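Local coordinates for protein rhamnogalacturonan endolyase YesW (Bacillus subtilis, PDB 2ZUX) that cleaves the rhamnogalacturonan backbone of plant cell-wall pectin by endo-type elimination, as a secreted, calcium- or manganese-requiring polysaccharide lyase of family 11, at residues S469-D473 / N484-S489; W457-D461 / Y528-T534; T452-I456 / K498-Q504. All blocks are in the same frame, centred on the assembly; numbering follows the deposited sequence.

Interaction 1: residues S469-D473 / N484-S489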
# COMPACT_ATOMS: atom_id res chain seq x y z
N SER A 469 3.89 0.82 15.07
CA SER A 469 3.03 1.59 15.95
C SER A 469 3.10 3.07 15.55
O SER A 469 3.03 3.38 14.36
CB SER A 469 3.44 1.36 17.41
OG SER A 469 2.51 1.96 18.30
N ASN A 470 3.26 3.99 16.51
CA ASN A 470 3.39 5.41 16.20
C ASN A 470 4.85 5.87 16.23
O ASN A 470 5.14 7.01 16.60
CB ASN A 470 2.52 6.26 17.13
CG ASN A 470 3.02 6.27 18.57
OD1 ASN A 470 3.68 5.33 19.02
ND2 ASN A 470 2.70 7.34 19.30
N ARG A 471 5.76 4.98 15.83
CA ARG A 471 7.19 5.25 15.94
C ARG A 471 7.93 5.05 14.63
O ARG A 471 7.62 4.13 13.85
CB ARG A 471 7.81 4.34 17.00
CG ARG A 471 7.34 4.62 18.42
CD ARG A 471 7.91 3.63 19.44
NE ARG A 471 7.63 2.23 19.10
CZ ARG A 471 6.57 1.53 19.51
NH1 ARG A 471 5.64 2.08 20.27
NH2 ARG A 471 6.45 0.26 19.13
N ILE A 472 8.93 5.90 14.39
CA ILE A 472 9.94 5.66 13.37
C ILE A 472 11.27 5.50 14.09
O ILE A 472 11.65 6.36 14.90
CB ILE A 472 10.01 6.81 12.34
CG1 ILE A 472 8.67 6.95 11.61
CG2 ILE A 472 11.16 6.57 11.35
CD1 ILE A 472 8.60 8.11 10.64
N ASP A 473 11.96 4.39 13.83
CA ASP A 473 13.24 4.07 14.44
C ASP A 473 14.34 3.98 13.39
O ASP A 473 14.06 3.79 12.20
CB ASP A 473 13.17 2.73 15.19
CG ASP A 473 12.07 2.68 16.24
OD1 ASP A 473 11.88 3.67 16.98
OD2 ASP A 473 11.39 1.64 16.34
N ASN A 484 15.10 5.37 18.58
CA ASN A 484 13.93 6.09 18.11
C ASN A 484 14.27 7.42 17.44
O ASN A 484 15.12 8.17 17.94
CB ASN A 484 12.95 6.33 19.26
CG ASN A 484 11.62 6.86 18.79
OD1 ASN A 484 10.92 6.23 17.99
ND2 ASN A 484 11.25 8.03 19.27
N MET A 485 13.60 7.70 16.32
CA MET A 485 13.76 8.96 15.58
C MET A 485 12.54 9.85 15.73
O MET A 485 12.65 11.07 15.80
CB MET A 485 13.95 8.69 14.09
CG MET A 485 15.29 8.13 13.70
SD MET A 485 15.62 8.52 11.97
CE MET A 485 16.31 10.17 12.12
N LEU A 486 11.36 9.23 15.75
CA LEU A 486 10.11 9.95 15.90
C LEU A 486 9.14 9.12 16.72
O LEU A 486 8.99 7.93 16.49
CB LEU A 486 9.48 10.24 14.52
CG LEU A 486 8.06 10.83 14.55
CD1 LEU A 486 8.04 12.26 15.06
CD2 LEU A 486 7.39 10.72 13.18
N THR A 487 8.51 9.76 17.70
CA THR A 487 7.35 9.20 18.36
C THR A 487 6.22 10.20 18.15
O THR A 487 6.30 11.35 18.59
CB THR A 487 7.62 8.91 19.86
OG1 THR A 487 8.60 7.87 19.96
CG2 THR A 487 6.35 8.47 20.57
N ALA A 488 5.18 9.77 17.44
CA ALA A 488 4.09 10.67 17.08
C ALA A 488 3.06 10.71 18.20
O ALA A 488 2.04 10.01 18.17
CB ALA A 488 3.47 10.26 15.76
N SER A 489 3.33 11.53 19.21
CA SER A 489 2.45 11.64 20.37
C SER A 489 1.06 12.14 19.97
O SER A 489 0.93 13.11 19.22
CB SER A 489 3.09 12.53 21.42
OG SER A 489 4.33 11.97 21.83
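A classic beta bulge interrupts the antiparallel hairpin of strands 471-476 and 481-487, the last two strands of a four-stranded sheet in the beta-propeller domain: Met485 and Leu486 both face Ile472. The evidence is the carbonyl Ile472 O, gripped by two backbone amides, Met485 N at 2.8 Å and Leu486 N at 3.0 Å. Ile472 N returns a bond to Leu486 O, and on the same sheet face Ile472 CD1 meets Leu486 CD2 at 3.8 Å. Arg471 and Thr487 form a non-hydrogen-bonded pair, their side chains lying alongside each other.

Where strand 471-476 begins and strand 481-487 ends, Ala488 N points straight at Asn470 O (2.9 Å, 178° at the hydrogen). With chi1 at 69°, CG of Asn470 sits between N and the carbonyl carbon of its own backbone, and ND2 reaches Ala488 O at 3.0 Å from above that carbonyl's plane. A leucine in place of Asn470 would probably leave Ala488 O without this amide donor and the inverse gamma turn centred on Ala488 less firmly held. Ile472 also packs on Val515, and Leu486 and Ala488 on Trp517, both of strand 514-519, while Glu465 of strand 465-468 touches Ile472 and Met485.

Interaction 2: residues W457-D461 / Y528-T534. With CA (calcium ion), chain F.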
# COMPACT_ATOMS: atom_id res chain seq x y z
N TRP A 457 11.50 5.21 4.28
CA TRP A 457 12.54 6.20 4.00
C TRP A 457 12.13 7.51 4.66
O TRP A 457 11.21 8.18 4.18
CB TRP A 457 12.78 6.38 2.50
CG TRP A 457 13.41 5.16 1.89
CD1 TRP A 457 14.68 4.69 2.14
CD2 TRP A 457 12.82 4.23 0.97
NE1 TRP A 457 14.90 3.52 1.44
CE2 TRP A 457 13.77 3.22 0.71
CE3 TRP A 457 11.56 4.15 0.34
CZ2 TRP A 457 13.52 2.15 -0.15
CZ3 TRP A 457 11.31 3.08 -0.52
CH2 TRP A 457 12.29 2.10 -0.75
N TRP A 458 12.81 7.86 5.75
CA TRP A 458 12.42 9.01 6.57
C TRP A 458 13.49 10.08 6.73
O TRP A 458 13.19 11.27 6.63
CB TRP A 458 11.95 8.54 7.96
CG TRP A 458 11.46 9.65 8.81
CD1 TRP A 458 12.09 10.19 9.90
CD2 TRP A 458 10.24 10.38 8.65
NE1 TRP A 458 11.33 11.20 10.44
CE2 TRP A 458 10.19 11.34 9.68
CE3 TRP A 458 9.18 10.31 7.74
CZ2 TRP A 458 9.11 12.23 9.83
CZ3 TRP A 458 8.11 11.20 7.89
CH2 TRP A 458 8.09 12.14 8.93
N ASP A 459 14.72 9.66 7.02
CA ASP A 459 15.80 10.63 7.18
C ASP A 459 16.46 10.93 5.84
O ASP A 459 15.91 10.63 4.78
CB ASP A 459 16.79 10.21 8.28
CG ASP A 459 17.63 9.00 7.91
OD1 ASP A 459 17.70 8.63 6.71
OD2 ASP A 459 18.23 8.43 8.84
N GLY A 460 17.64 11.55 5.88
CA GLY A 460 18.28 12.00 4.66
C GLY A 460 19.16 10.99 3.96
O GLY A 460 19.58 11.24 2.83
N ASP A 461 19.46 9.86 4.60
CA ASP A 461 20.35 8.89 3.98
C ASP A 461 19.58 7.83 3.18
O ASP A 461 18.36 7.69 3.31
CB ASP A 461 21.35 8.29 4.98
CG ASP A 461 20.74 7.23 5.90
OD1 ASP A 461 19.67 6.65 5.59
OD2 ASP A 461 21.36 6.96 6.94
N TYR A 528 2.31 13.17 8.48
CA TYR A 528 3.66 13.59 8.85
C TYR A 528 4.54 13.53 7.62
O TYR A 528 4.54 12.53 6.90
CB TYR A 528 4.22 12.66 9.92
CG TYR A 528 3.59 12.82 11.29
CD1 TYR A 528 4.28 13.49 12.32
CD2 TYR A 528 2.33 12.32 11.57
CE1 TYR A 528 3.70 13.64 13.58
CE2 TYR A 528 1.75 12.47 12.83
CZ TYR A 528 2.44 13.13 13.82
OH TYR A 528 1.85 13.27 15.06
N THR A 529 5.29 14.60 7.36
CA THR A 529 6.28 14.64 6.30
C THR A 529 7.62 14.99 6.94
O THR A 529 7.67 15.77 7.89
CB THR A 529 5.90 15.64 5.17
OG1 THR A 529 6.71 15.39 4.01
CG2 THR A 529 6.06 17.10 5.60
N THR A 530 8.70 14.40 6.46
CA THR A 530 9.99 14.64 7.06
C THR A 530 10.49 16.07 6.83
O THR A 530 10.22 16.68 5.79
CB THR A 530 11.05 13.61 6.60
OG1 THR A 530 12.18 13.69 7.47
CG2 THR A 530 11.50 13.86 5.16
N THR A 531 11.20 16.59 7.83
CA THR A 531 11.93 17.86 7.67
C THR A 531 13.43 17.67 7.84
O THR A 531 14.17 18.63 8.06
CB THR A 531 11.42 18.96 8.63
OG1 THR A 531 11.56 18.52 9.98
CG2 THR A 531 9.96 19.28 8.34
N ILE A 532 13.88 16.42 7.74
CA ILE A 532 15.31 16.12 7.76
C ILE A 532 15.87 16.37 6.36
O ILE A 532 15.42 15.75 5.39
CB ILE A 532 15.58 14.67 8.20
CG1 ILE A 532 15.05 14.44 9.62
CG2 ILE A 532 17.08 14.36 8.14
CD1 ILE A 532 14.86 12.98 10.01
N PRO A 533 16.84 17.30 6.23
CA PRO A 533 17.40 17.57 4.91
C PRO A 533 18.09 16.36 4.29
O PRO A 533 18.65 15.52 4.99
CB PRO A 533 18.42 18.69 5.18
CG PRO A 533 17.98 19.30 6.47
CD PRO A 533 17.43 18.17 7.27
N THR A 534 18.05 16.29 2.97
CA THR A 534 18.75 15.26 2.22
C THR A 534 19.58 15.86 1.09
O THR A 534 19.22 16.89 0.52
CB THR A 534 17.78 14.18 1.66
OG1 THR A 534 18.54 13.13 1.04
CG2 THR A 534 16.80 14.76 0.64
CA CA F . 17.33 6.84 5.38
O HOH W 1 15.62 7.95 4.00
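Packing between the two loops centres on the Trp458 indole, which lies against the backbone and side chain of Thr530. Thr530 CB stands 3.7 Å from the centroid of the six-membered ring and only 3° off its normal, a CH-pi contact over the middle of the face. Extending anti to the backbone N (chi1 -177°), the indole carries CH2 to Tyr528 CB, at 4.0 Å, while Tyr528 O lies at the ring edge, in plane. At the pyrrole end Ile532 CD1 approaches Trp458 CD1 at 3.9 Å and also touches Asp459 CB.

Two threonine hydroxyls supply the hydrogen bonds. Thr530 OG1 donates to Trp458 O at 2.8 Å and accepts from Ile532 N, closing an ST turn; Thr534 OG1 donates to Gly460 O, also at 2.8 Å. Gly460 CA makes a CA-H...O contact with Pro533 O, packing close against that carbonyl.

Metal coordination lies on the far side of the 457-461 loop. Calcium is bound by Asp459 OD1 at 2.3 Å, by Asp461 through O and OD1, and by a water that also donates to Asp459 O; Leu463 and Glu465 complete the site. Asp459 OD1 accepts from Asp461 N in an Asx turn, and Lys474 forms salt bridges with the OD2 atoms of both aspartates.

The metal and Lys474 would together offset the gathered carboxylates, while the threonine bonds and the indole tie the calcium loop to segment 528-534, consistent with a structural role for calcium.

Interaction 3: residues T452-I456 / K498-Q504. With RAM (alpha-L-rhamnopyranose), chain M.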
# COMPACT_ATOMS: atom_id res chain seq x y z
N THR A 452 9.60 -5.51 13.42
CA THR A 452 9.59 -6.31 12.21
C THR A 452 8.24 -6.09 11.54
O THR A 452 7.39 -6.99 11.47
CB THR A 452 9.86 -7.80 12.51
OG1 THR A 452 10.99 -7.89 13.38
CG2 THR A 452 10.17 -8.58 11.23
N ASN A 453 8.04 -4.87 11.05
CA ASN A 453 6.75 -4.43 10.56
C ASN A 453 6.92 -3.70 9.23
O ASN A 453 6.84 -4.32 8.18
CB ASN A 453 6.02 -3.57 11.62
CG ASN A 453 4.59 -3.28 11.24
OD1 ASN A 453 4.08 -3.81 10.26
ND2 ASN A 453 3.93 -2.45 12.03
N PHE A 454 7.17 -2.39 9.26
CA PHE A 454 7.37 -1.60 8.05
C PHE A 454 8.81 -1.10 7.99
O PHE A 454 9.48 -0.91 9.01
CB PHE A 454 6.45 -0.37 8.03
CG PHE A 454 5.06 -0.60 7.44
CD1 PHE A 454 4.35 -1.79 7.65
CD2 PHE A 454 4.45 0.42 6.73
CE1 PHE A 454 3.06 -1.95 7.12
CE2 PHE A 454 3.18 0.27 6.20
CZ PHE A 454 2.48 -0.92 6.39
N GLY A 455 9.28 -0.86 6.76
CA GLY A 455 10.46 -0.05 6.51
C GLY A 455 9.97 1.24 5.87
O GLY A 455 8.99 1.22 5.12
N ILE A 456 10.63 2.34 6.22
CA ILE A 456 10.27 3.67 5.72
C ILE A 456 11.51 4.51 5.41
O ILE A 456 12.47 4.52 6.20
CB ILE A 456 9.36 4.42 6.73
CG1 ILE A 456 8.88 5.73 6.13
CG2 ILE A 456 10.08 4.62 8.08
CD1 ILE A 456 7.87 6.46 6.98
N LYS A 498 -0.83 -5.84 14.89
CA LYS A 498 -0.19 -5.47 13.63
C LYS A 498 0.37 -4.05 13.67
O LYS A 498 1.38 -3.77 13.02
CB LYS A 498 -1.13 -5.66 12.44
CG LYS A 498 -1.62 -7.09 12.26
CD LYS A 498 -0.49 -8.07 11.91
CE LYS A 498 -1.01 -9.49 11.87
NZ LYS A 498 0.09 -10.44 11.55
N ALA A 499 -0.28 -3.16 14.43
CA ALA A 499 0.24 -1.81 14.70
C ALA A 499 0.68 -1.08 13.43
O ALA A 499 1.81 -0.59 13.32
CB ALA A 499 1.37 -1.86 15.74
N THR A 500 -0.25 -0.99 12.47
CA THR A 500 0.03 -0.39 11.18
C THR A 500 -0.45 1.05 11.09
O THR A 500 -1.46 1.41 11.70
CB THR A 500 -0.64 -1.21 10.04
OG1 THR A 500 -2.04 -1.34 10.31
CG2 THR A 500 0.00 -2.59 9.93
N PRO A 501 0.24 1.89 10.31
CA PRO A 501 -0.26 3.23 10.10
C PRO A 501 -1.47 3.19 9.18
O PRO A 501 -1.63 2.24 8.40
CB PRO A 501 0.91 3.93 9.40
CG PRO A 501 1.57 2.83 8.62
CD PRO A 501 1.47 1.63 9.53
N THR A 502 -2.32 4.20 9.25
CA THR A 502 -3.40 4.32 8.28
C THR A 502 -2.84 4.25 6.85
O THR A 502 -3.42 3.58 6.00
CB THR A 502 -4.28 5.56 8.58
OG1 THR A 502 -5.21 5.20 9.61
CG2 THR A 502 -5.07 6.03 7.39
N LEU A 503 -1.70 4.90 6.60
CA LEU A 503 -1.02 4.76 5.31
C LEU A 503 0.40 5.24 5.43
O LEU A 503 0.66 6.21 6.14
CB LEU A 503 -1.74 5.57 4.21
CG LEU A 503 -1.23 5.41 2.77
CD1 LEU A 503 -1.38 3.98 2.26
CD2 LEU A 503 -1.92 6.40 1.85
N GLN A 504 1.32 4.56 4.76
CA GLN A 504 2.67 5.07 4.54
C GLN A 504 2.88 5.18 3.03
O GLN A 504 2.70 4.20 2.31
CB GLN A 504 3.72 4.14 5.13
CG GLN A 504 5.16 4.57 4.86
CD GLN A 504 6.14 3.53 5.32
OE1 GLN A 504 6.21 3.21 6.52
NE2 GLN A 504 6.88 2.95 4.37
C1 RAM M . -6.30 -8.13 13.14
C2 RAM M . -5.04 -8.96 13.36
C3 RAM M . -4.28 -8.49 14.60
C4 RAM M . -5.19 -8.43 15.83
C5 RAM M . -6.43 -7.59 15.51
C6 RAM M . -7.42 -7.64 16.67
O1 RAM M . -5.96 -6.84 12.68
O2 RAM M . -5.44 -10.31 13.51
O3 RAM M . -3.17 -9.33 14.87
O4 RAM M . -4.48 -7.91 16.94
O5 RAM M . -7.08 -8.05 14.32
O HOH W 2 2.01 -5.79 10.93
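Gly455 O accepts the amide of Gln504 in the shortest polar bond of this contact, with NE2 at 2.8 Å and the N-H nearly straight (167°). The carbonyl oxygen lies in the Gln504 amide plane, whereas NE2 is tilted from the plane of the carbonyl. CG lies anti to the backbone N (chi1 176°) and the chain runs on extended, carrying the amide across to strand 454-456. Glu513 takes a second bond from NE2, which fixes the rotation of the amide.

The other amide atom, OE1, has no polar partner in the model and is buried among carbons: Phe454 CD2 lies 3.3 Å from it and Ile456 CB 3.4 Å. Amide and phenyl planes stand 84° apart, and OE1 meets the Phe454 ring at its edge. Pro501 points back toward Phe454, its CD over one ring face, 4.2 Å from the centroid in a CH-pi contact displaced toward the rim, and its CG 3.9 Å from Phe454 CE2.

Near the start of the segments, Asn453 ND2 lies 3.0 Å from Lys498 O and donates to Asp468 of strand 465-468. A water lies within hydrogen-bonding distance of both Asn453 OD1 and Lys498 O. Lys498 itself lines a rhamnose pocket, its CE 3.7 Å from O3 of the sugar, and makes a cation-pi contact with Tyr558, which also binds the sugar.

The contact thus joins strand 454-456, an outermost strand of its four-stranded sheet, to the segment leading from the sugar pocket; with NE2 held by Gly455 O and Glu513, OE1 is probably kept facing Phe454 and Ile456 without a polar partner.

How the interactions relate
Interaction 1 touches both of the others, while they do not touch each other apart from adjoining in sequence. Its centre is about 13 Å from that of interaction 2, and Ile472 CD1 packs 3.4 Å from Trp458 CD2 while Met485 CE reaches Ile532 CD1 at 3.8 Å. Toward interaction 3, with centres about 11 Å apart, Ile472 CG2 meets Ile456 CG2 at 4.0 Å and Ser469 N probably bonds to Ala499 O. Segment 452-456 runs directly into 457-461, yet the centres of interactions 2 and 3 lie about 17 Å apart. The calcium belongs to interaction 2, about 7 Å from the Met485 side chain; a rhamnose borders interaction 3 at Lys498.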